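Local coordinates for protein nicotinamide-nucleotide adenylyltransferase NadR family / Ribosylnicotinamide kinase (PDB 6GYE) that probably phosphorylates nicotinamide riboside through its kinase domain and joins the resulting nucleotide to an adenylyl group, linking vitamin uptake to NAD+ synthesis, at residues D231-N243 and L258-K270. Residues are numbered along the deposited sequence; the frame is centred on the assembly and turned at random.
Sequences DYARMITGQYDAN and LDTDAIVTRVYAK. With NNR (Nicotinamide riboside), chain I.
N243 makes the direct hydrogen bond between the two segments: its ND2 donates to T260 O at 3.1 Å, with an N-H...O angle of 160°. The acceptor lies 10° from N243's amide plane and the donor lies in the carbonyl plane. At its other end, OD1 receives Q239 NE2 at 3.0 Å from above the carbonyl plane, and also bonds S209; the bonds at the two ends together hold the amide's orientation. Q239, bent at chi2, crosses T260 at about a right angle, which brings its OE1 to 3.2 Å from T260 OG1; OE1 and NE2 are further held by Y212 and E210. D261 is the N-cap of helix 262-272, OD1 accepting from V264 N at 3.1 Å. A water donates to M235 O and sits close to T265 OG1.

Apolar packing continues where the helices run nearly antiparallel (165°, axes 9.5 Å apart). T265 CG2, anti to its own backbone N, meets the Y232 ring edge in plane at CD1 (3.9 Å) and I236 CG1, one turn further along the same helix as Y232; A269 CA covers one ring face.

Towards the ligand, L258 CD1 approaches N7 of nicotinamide riboside (3.3 Å), N243 CB lies near O7, and Y240 OH donates to O4R at 2.6 Å. Strand 255-259 is an edge strand of the parallel sheet, beside strand 181-187, and D259 reaches K193 and T194 of the probable Walker A motif: a strand-to-helix junction of a P-loop kinase, joined to the nucleoside pocket.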
ATOM      1  N   ASP A 231      26.272  -9.757   8.749  1.00 48.14           N
ATOM      2  CA  ASP A 231      26.195  -8.571   7.912  1.00 52.10           C
ATOM      3  C   ASP A 231      25.091  -8.713   6.870  1.00 60.02           C
ATOM      4  O   ASP A 231      24.308  -7.779   6.649  1.00 60.43           O
ATOM      5  CB  ASP A 231      27.541  -8.339   7.233  1.00 53.37           C
ATOM      6  CG  ASP A 231      28.668  -8.160   8.230  1.00 59.42           C
ATOM      7  OD1 ASP A 231      28.540  -7.290   9.114  1.00 53.80           O
ATOM      8  OD2 ASP A 231      29.672  -8.895   8.124  1.00 61.76           O
ATOM      9  N   TYR A 232      25.020  -9.883   6.217  1.00 57.41           N
ATOM     10  CA  TYR A 232      23.986 -10.104   5.215  1.00 53.68           C
ATOM     11  C   TYR A 232      22.607  -9.972   5.834  1.00 50.49           C
ATOM     12  O   TYR A 232      21.718  -9.338   5.254  1.00 52.98           O
ATOM     13  CB  TYR A 232      24.174 -11.469   4.542  1.00 55.38           C
ATOM     14  CG  TYR A 232      25.276 -11.461   3.508  1.00 52.34           C
ATOM     15  CD1 TYR A 232      25.033 -11.015   2.214  1.00 59.60           C
ATOM     16  CD2 TYR A 232      26.564 -11.879   3.828  1.00 53.87           C
ATOM     17  CE1 TYR A 232      26.038 -10.983   1.254  1.00 56.46           C
ATOM     18  CE2 TYR A 232      27.581 -11.856   2.879  1.00 50.36           C
ATOM     19  CZ  TYR A 232      27.310 -11.407   1.595  1.00 56.94           C
ATOM     20  OH  TYR A 232      28.303 -11.373   0.645  1.00 63.86           O
ATOM     21  N   ALA A 233      22.429 -10.517   7.038  1.00 51.91           N
ATOM     22  CA  ALA A 233      21.147 -10.386   7.712  1.00 54.41           C
ATOM     23  C   ALA A 233      20.799  -8.923   7.913  1.00 57.71           C
ATOM     24  O   ALA A 233      19.673  -8.495   7.622  1.00 62.13           O
ATOM     25  CB  ALA A 233      21.173 -11.116   9.049  1.00 54.64           C
ATOM     26  N   ARG A 234      21.760  -8.131   8.397  0.56 52.74           N
ATOM     27  CA  ARG A 234      21.498  -6.710   8.604  0.56 51.93           C
ATOM     28  C   ARG A 234      21.249  -5.982   7.288  0.56 53.22           C
ATOM     29  O   ARG A 234      20.477  -5.015   7.257  0.56 54.27           O
ATOM     30  CB  ARG A 234      22.650  -6.067   9.380  0.56 50.89           C
ATOM     31  CG  ARG A 234      22.477  -6.185  10.895  0.56 51.41           C
ATOM     32  CD  ARG A 234      23.722  -5.766  11.645  0.56 59.61           C
ATOM     33  NE  ARG A 234      23.607  -6.064  13.070  0.56 67.26           N
ATOM     34  CZ  ARG A 234      23.405  -5.154  14.016  0.56 73.02           C
ATOM     35  NH1 ARG A 234      23.311  -3.869  13.690  0.56 72.74           N
ATOM     36  NH2 ARG A 234      23.310  -5.532  15.289  0.56 75.27           N
ATOM     37  N   MET A 235      21.868  -6.434   6.193  1.00 46.22           N
ATOM     38  CA  MET A 235      21.574  -5.836   4.896  1.00 45.62           C
ATOM     39  C   MET A 235      20.180  -6.203   4.403  1.00 51.90           C
ATOM     40  O   MET A 235      19.540  -5.401   3.716  1.00 52.64           O
ATOM     41  CB  MET A 235      22.640  -6.238   3.877  1.00 47.65           C
ATOM     42  CG  MET A 235      23.920  -5.458   4.074  1.00 57.64           C
ATOM     43  SD  MET A 235      25.270  -5.868   2.974  1.00 65.92           S
ATOM     44  CE  MET A 235      25.033  -7.613   2.834  1.00 66.93           C
ATOM     45  N   ILE A 236      19.673  -7.382   4.756  1.00 51.87           N
ATOM     46  CA  ILE A 236      18.310  -7.724   4.360  1.00 56.24           C
ATOM     47  C   ILE A 236      17.321  -6.753   4.993  1.00 58.39           C
ATOM     48  O   ILE A 236      16.564  -6.066   4.295  1.00 56.28           O
ATOM     49  CB  ILE A 236      17.983  -9.183   4.719  1.00 59.45           C
ATOM     50  CG1 ILE A 236      18.857 -10.128   3.897  1.00 54.47           C
ATOM     51  CG2 ILE A 236      16.509  -9.472   4.478  1.00 57.28           C
ATOM     52  CD1 ILE A 236      18.989 -11.501   4.478  1.00 56.42           C
ATOM     53  N   THR A 237      17.338  -6.644   6.325  1.00 54.37           N
ATOM     54  CA  THR A 237      16.359  -5.769   6.964  1.00 55.46           C
ATOM     55  C   THR A 237      16.652  -4.300   6.672  1.00 58.16           C
ATOM     56  O   THR A 237      15.720  -3.493   6.553  1.00 55.66           O
ATOM     57  CB  THR A 237      16.309  -6.030   8.470  1.00 53.28           C
ATOM     58  OG1 THR A 237      17.511  -5.574   9.052  1.00 65.17           O
ATOM     59  CG2 THR A 237      16.210  -7.515   8.741  1.00 49.03           C
ATOM     60  N   GLY A 238      17.931  -3.947   6.509  1.00 55.79           N
ATOM     61  CA  GLY A 238      18.286  -2.567   6.225  1.00 49.89           C
ATOM     62  C   GLY A 238      17.769  -2.079   4.879  1.00 54.85           C
ATOM     63  O   GLY A 238      17.232  -0.971   4.772  1.00 57.29           O
ATOM     64  N   GLN A 239      17.980  -2.869   3.820  1.00 45.26           N
ATOM     65  CA  GLN A 239      17.443  -2.481   2.520  1.00 49.31           C
ATOM     66  C   GLN A 239      15.911  -2.470   2.542  1.00 52.57           C
ATOM     67  O   GLN A 239      15.278  -1.578   1.965  1.00 47.00           O
ATOM     68  CB  GLN A 239      17.944  -3.421   1.423  1.00 47.50           C
ATOM     69  CG  GLN A 239      17.588  -2.948   0.014  1.00 50.01           C
ATOM     70  CD  GLN A 239      18.369  -1.713  -0.395  1.00 45.49           C
ATOM     71  OE1 GLN A 239      19.589  -1.754  -0.498  1.00 52.31           O
ATOM     72  NE2 GLN A 239      17.674  -0.602  -0.601  1.00 42.82           N
ATOM     73  N   TYR A 240      15.299  -3.439   3.232  1.00 45.94           N
ATOM     74  CA  TYR A 240      13.843  -3.490   3.302  1.00 52.61           C
ATOM     75  C   TYR A 240      13.265  -2.246   3.978  1.00 58.72           C
ATOM     76  O   TYR A 240      12.276  -1.675   3.502  1.00 57.34           O
ATOM     77  CB  TYR A 240      13.391  -4.749   4.035  1.00 55.09           C
ATOM     78  CG  TYR A 240      11.890  -4.799   4.126  1.00 60.81           C
ATOM     79  CD1 TYR A 240      11.124  -5.284   3.058  1.00 61.03           C
ATOM     80  CD2 TYR A 240      11.231  -4.333   5.254  1.00 56.82           C
ATOM     81  CE1 TYR A 240       9.740  -5.311   3.130  1.00 60.52           C
ATOM     82  CE2 TYR A 240       9.852  -4.357   5.334  1.00 59.60           C
ATOM     83  CZ  TYR A 240       9.117  -4.844   4.279  1.00 66.51           C
ATOM     84  OH  TYR A 240       7.754  -4.859   4.387  1.00 76.93           O
ATOM     85  N   ASP A 241      13.855  -1.829   5.106  1.00 58.16           N
ATOM     86  CA  ASP A 241      13.393  -0.627   5.800  1.00 50.98           C
ATOM     87  C   ASP A 241      13.588   0.626   4.948  1.00 50.65           C
ATOM     88  O   ASP A 241      12.723   1.516   4.921  1.00 52.52           O
ATOM     89  CB  ASP A 241      14.139  -0.471   7.134  1.00 52.32           C
ATOM     90  CG  ASP A 241      13.790  -1.564   8.142  1.00 66.10           C
ATOM     91  OD1 ASP A 241      12.768  -2.261   7.942  1.00 66.61           O
ATOM     92  OD2 ASP A 241      14.552  -1.729   9.133  1.00 76.82           O
ATOM     93  N   ALA A 242      14.732   0.730   4.271  1.00 42.21           N
ATOM     94  CA  ALA A 242      14.966   1.879   3.405  1.00 46.26           C
ATOM     95  C   ALA A 242      13.917   1.946   2.304  1.00 48.27           C
ATOM     96  O   ALA A 242      13.395   3.025   1.995  1.00 52.59           O
ATOM     97  CB  ALA A 242      16.362   1.799   2.786  1.00 37.55           C
ATOM     98  N   ASN A 243      13.598   0.799   1.711  1.00 46.58           N
ATOM     99  CA  ASN A 243      12.628   0.747   0.628  1.00 46.51           C
ATOM    100  C   ASN A 243      11.214   1.065   1.114  1.00 52.22           C
ATOM    101  O   ASN A 243      10.510   1.868   0.484  1.00 54.48           O
ATOM    102  CB  ASN A 243      12.711  -0.620  -0.049  1.00 46.13           C
ATOM    103  CG  ASN A 243      14.022  -0.786  -0.825  1.00 49.56           C
ATOM    104  OD1 ASN A 243      14.767   0.177  -0.979  1.00 43.15           O
ATOM    105  ND2 ASN A 243      14.285  -1.984  -1.337  1.00 43.69           N
ATOM    106  N   LEU A 258      13.359   1.757  -6.383  1.00 42.78           N
ATOM    107  CA  LEU A 258      14.125   1.072  -5.352  1.00 46.45           C
ATOM    108  C   LEU A 258      15.465   0.616  -5.913  1.00 45.85           C
ATOM    109  O   LEU A 258      15.511  -0.062  -6.943  1.00 49.08           O
ATOM    110  CB  LEU A 258      13.343  -0.126  -4.805  1.00 43.52           C
ATOM    111  CG  LEU A 258      11.974   0.192  -4.202  1.00 48.56           C
ATOM    112  CD1 LEU A 258      11.379  -1.091  -3.616  1.00 41.08           C
ATOM    113  CD2 LEU A 258      12.067   1.314  -3.129  1.00 42.91           C
ATOM    114  N   ASP A 259      16.548   0.948  -5.204  1.00 46.57           N
ATOM    115  CA  ASP A 259      17.903   0.543  -5.586  1.00 43.66           C
ATOM    116  C   ASP A 259      18.215  -0.778  -4.884  1.00 47.45           C
ATOM    117  O   ASP A 259      18.714  -0.808  -3.747  1.00 44.03           O
ATOM    118  CB  ASP A 259      18.914   1.628  -5.224  1.00 48.21           C
ATOM    119  CG  ASP A 259      20.253   1.443  -5.943  1.00 54.41           C
ATOM    120  OD1 ASP A 259      20.452   0.363  -6.541  1.00 55.81           O
ATOM    121  OD2 ASP A 259      21.088   2.379  -5.939  1.00 53.10           O
ATOM    122  N   THR A 260      17.907  -1.882  -5.576  1.00 40.76           N
ATOM    123  CA  THR A 260      18.091  -3.269  -5.126  1.00 47.48           C
ATOM    124  C   THR A 260      17.141  -3.656  -3.992  1.00 45.67           C
ATOM    125  O   THR A 260      16.417  -2.817  -3.446  1.00 46.69           O
ATOM    126  CB  THR A 260      19.552  -3.573  -4.705  1.00 49.79           C
ATOM    127  OG1 THR A 260      19.825  -3.056  -3.403  1.00 54.54           O
ATOM    128  CG2 THR A 260      20.550  -3.002  -5.681  1.00 45.49           C
ATOM    129  N   ASP A 261      17.133  -4.937  -3.647  1.00 46.16           N
ATOM    130  CA  ASP A 261      16.149  -5.503  -2.730  1.00 47.92           C
ATOM    131  C   ASP A 261      16.743  -6.780  -2.122  1.00 48.87           C
ATOM    132  O   ASP A 261      17.937  -7.052  -2.283  1.00 51.83           O
ATOM    133  CB  ASP A 261      14.852  -5.802  -3.482  1.00 48.56           C
ATOM    134  CG  ASP A 261      14.974  -7.049  -4.322  1.00 55.85           C
ATOM    135  OD1 ASP A 261      16.072  -7.298  -4.880  1.00 57.11           O
ATOM    136  OD2 ASP A 261      13.995  -7.809  -4.376  1.00 62.26           O
ATOM    137  N   ALA A 262      15.893  -7.605  -1.493  1.00 54.49           N
ATOM    138  CA  ALA A 262      16.410  -8.803  -0.830  1.00 54.83           C
ATOM    139  C   ALA A 262      16.862  -9.866  -1.829  1.00 58.17           C
ATOM    140  O   ALA A 262      17.803 -10.621  -1.540  1.00 54.06           O
ATOM    141  CB  ALA A 262      15.366  -9.376   0.136  1.00 54.30           C
ATOM    142  N   ILE A 263      16.235  -9.933  -3.009  1.00 48.13           N
ATOM    143  CA  ILE A 263      16.690 -10.887  -4.021  1.00 57.96           C
ATOM    144  C   ILE A 263      18.136 -10.602  -4.409  1.00 54.75           C
ATOM    145  O   ILE A 263      18.961 -11.515  -4.523  1.00 55.87           O
ATOM    146  CB  ILE A 263      15.757 -10.866  -5.248  1.00 55.16           C
ATOM    147  CG1 ILE A 263      14.394 -11.428  -4.865  1.00 57.27           C
ATOM    148  CG2 ILE A 263      16.361 -11.665  -6.401  1.00 55.87           C
ATOM    149  CD1 ILE A 263      13.481 -11.611  -5.998  1.00 61.09           C
ATOM    150  N   VAL A 264      18.461  -9.329  -4.636  1.00 51.68           N
ATOM    151  CA  VAL A 264      19.840  -8.958  -4.940  1.00 53.28           C
ATOM    152  C   VAL A 264      20.772  -9.414  -3.822  1.00 54.60           C
ATOM    153  O   VAL A 264      21.808 -10.041  -4.074  1.00 63.58           O
ATOM    154  CB  VAL A 264      19.947  -7.443  -5.194  1.00 55.97           C
ATOM    155  CG1 VAL A 264      21.410  -6.996  -5.213  1.00 44.83           C
ATOM    156  CG2 VAL A 264      19.261  -7.098  -6.500  1.00 53.88           C
ATOM    157  N   THR A 265      20.414  -9.123  -2.567  1.00 51.59           N
ATOM    158  CA  THR A 265      21.247  -9.586  -1.457  1.00 48.37           C
ATOM    159  C   THR A 265      21.313 -11.104  -1.419  1.00 53.98           C
ATOM    160  O   THR A 265      22.354 -11.669  -1.070  1.00 56.33           O
ATOM    161  CB  THR A 265      20.714  -9.067  -0.126  1.00 52.59           C
ATOM    162  OG1 THR A 265      20.626  -7.646  -0.180  1.00 54.40           O
ATOM    163  CG2 THR A 265      21.659  -9.467   1.063  1.00 48.75           C
ATOM    164  N   ARG A 266      20.220 -11.779  -1.802  1.00 55.87           N
ATOM    165  CA  ARG A 266      20.209 -13.236  -1.799  1.00 57.95           C
ATOM    166  C   ARG A 266      21.128 -13.805  -2.868  1.00 58.03           C
ATOM    167  O   ARG A 266      21.656 -14.910  -2.708  1.00 59.33           O
ATOM    168  CB  ARG A 266      18.779 -13.753  -1.982  1.00 53.63           C
ATOM    169  CG  ARG A 266      18.616 -15.243  -1.686  1.00 57.33           C
ATOM    170  CD  ARG A 266      17.151 -15.695  -1.814  1.00 62.46           C
ATOM    171  NE  ARG A 266      16.978 -17.128  -1.543  1.00 69.22           N
ATOM    172  CZ  ARG A 266      16.915 -18.067  -2.480  1.00 76.74           C
ATOM    173  NH1 ARG A 266      17.004 -17.732  -3.756  1.00 81.06           N
ATOM    174  NH2 ARG A 266      16.750 -19.340  -2.147  1.00 82.94           N
ATOM    175  N   VAL A 267      21.326 -13.085  -3.963  1.00 56.19           N
ATOM    176  CA  VAL A 267      22.279 -13.543  -4.959  1.00 57.66           C
ATOM    177  C   VAL A 267      23.694 -13.493  -4.395  1.00 62.75           C
ATOM    178  O   VAL A 267      24.451 -14.467  -4.497  1.00 69.23           O
ATOM    179  CB  VAL A 267      22.146 -12.720  -6.250  1.00 61.41           C
ATOM    180  CG1 VAL A 267      23.274 -13.069  -7.198  1.00 60.59           C
ATOM    181  CG2 VAL A 267      20.775 -12.963  -6.909  1.00 54.24           C
ATOM    182  N   TYR A 268      24.069 -12.368  -3.768  1.00 55.79           N
ATOM    183  CA  TYR A 268      25.400 -12.290  -3.170  1.00 54.76           C
ATOM    184  C   TYR A 268      25.592 -13.360  -2.106  1.00 62.31           C
ATOM    185  O   TYR A 268      26.628 -14.040  -2.083  1.00 63.36           O
ATOM    186  CB  TYR A 268      25.654 -10.905  -2.584  1.00 57.49           C
ATOM    187  CG  TYR A 268      25.904  -9.847  -3.627  1.00 64.17           C
ATOM    188  CD1 TYR A 268      26.945  -9.983  -4.544  1.00 61.30           C
ATOM    189  CD2 TYR A 268      25.099  -8.711  -3.704  1.00 59.78           C
ATOM    190  CE1 TYR A 268      27.171  -9.020  -5.519  1.00 60.43           C
ATOM    191  CE2 TYR A 268      25.331  -7.728  -4.666  1.00 55.42           C
ATOM    192  CZ  TYR A 268      26.362  -7.890  -5.572  1.00 61.94           C
ATOM    193  OH  TYR A 268      26.590  -6.924  -6.528  1.00 68.06           O
ATOM    194  N   ALA A 269      24.595 -13.541  -1.234  1.00 61.72           N
ATOM    195  CA  ALA A 269      24.708 -14.554  -0.189  1.00 65.29           C
ATOM    196  C   ALA A 269      24.924 -15.939  -0.785  1.00 62.68           C
ATOM    197  O   ALA A 269      25.793 -16.691  -0.321  1.00 63.93           O
ATOM    198  CB  ALA A 269      23.464 -14.548   0.703  1.00 65.73           C
ATOM    199  N   LYS A 270      24.166 -16.280  -1.834  1.00 62.54           N
ATOM    200  CA  LYS A 270      24.304 -17.597  -2.451  1.00 70.02           C
ATOM    201  C   LYS A 270      25.700 -17.783  -3.026  1.00 71.26           C
ATOM    202  O   LYS A 270      26.281 -18.868  -2.921  1.00 78.53           O
ATOM    203  CB  LYS A 270      23.234 -17.794  -3.533  1.00 72.21           C
ATOM    204  CG  LYS A 270      23.199 -19.187  -4.151  1.00 76.91           C
ATOM    205  CD  LYS A 270      22.831 -20.257  -3.115  1.00 83.83           C
ATOM    206  CE  LYS A 270      22.444 -21.585  -3.760  1.00 90.35           C
ATOM    207  NZ  LYS A 270      20.964 -21.666  -4.042  1.00 96.97           N
TER
HETATM  208  O2R NNR I 407       6.551  -0.770   3.876  1.00123.74           O
HETATM  209  C2R NNR I 407       5.800  -1.563   2.946  1.00128.62           C
HETATM  210  C3R NNR I 407       4.524  -2.133   3.553  1.00136.46           C
HETATM  211  O3R NNR I 407       4.351  -1.764   4.927  1.00135.39           O
HETATM  212  C4R NNR I 407       4.640  -3.645   3.437  1.00135.26           C
HETATM  213  C5R NNR I 407       3.501  -4.224   2.608  1.00124.29           C
HETATM  214  O5R NNR I 407       3.672  -5.640   2.487  1.00117.82           O
HETATM  215  O4R NNR I 407       5.891  -3.945   2.813  1.00135.60           O
HETATM  216  C1R NNR I 407       6.629  -2.760   2.504  1.00125.15           C
HETATM  217  N1  NNR I 407       6.870  -2.688   1.062  1.00110.23           N
HETATM  218  C2  NNR I 407       8.070  -3.030   0.574  1.00 95.13           C
HETATM  219  C6  NNR I 407       5.887  -2.280   0.248  1.00107.57           C
HETATM  220  C5  NNR I 407       6.088  -2.202  -1.126  1.00 94.80           C
HETATM  221  C4  NNR I 407       7.322  -2.551  -1.656  1.00 85.89           C
HETATM  222  C3  NNR I 407       8.324  -2.971  -0.791  1.00 92.92           C
HETATM  223  C7  NNR I 407       9.670  -3.356  -1.326  1.00 99.30           C
HETATM  224  O7  NNR I 407      10.645  -3.295  -0.594  1.00 82.61           O
HETATM  225  N7  NNR I 407       9.768  -3.757  -2.593  1.00101.54           N
HETATM  226  O   HOH W   1      18.796  -6.379   0.903  1.00 51.99           O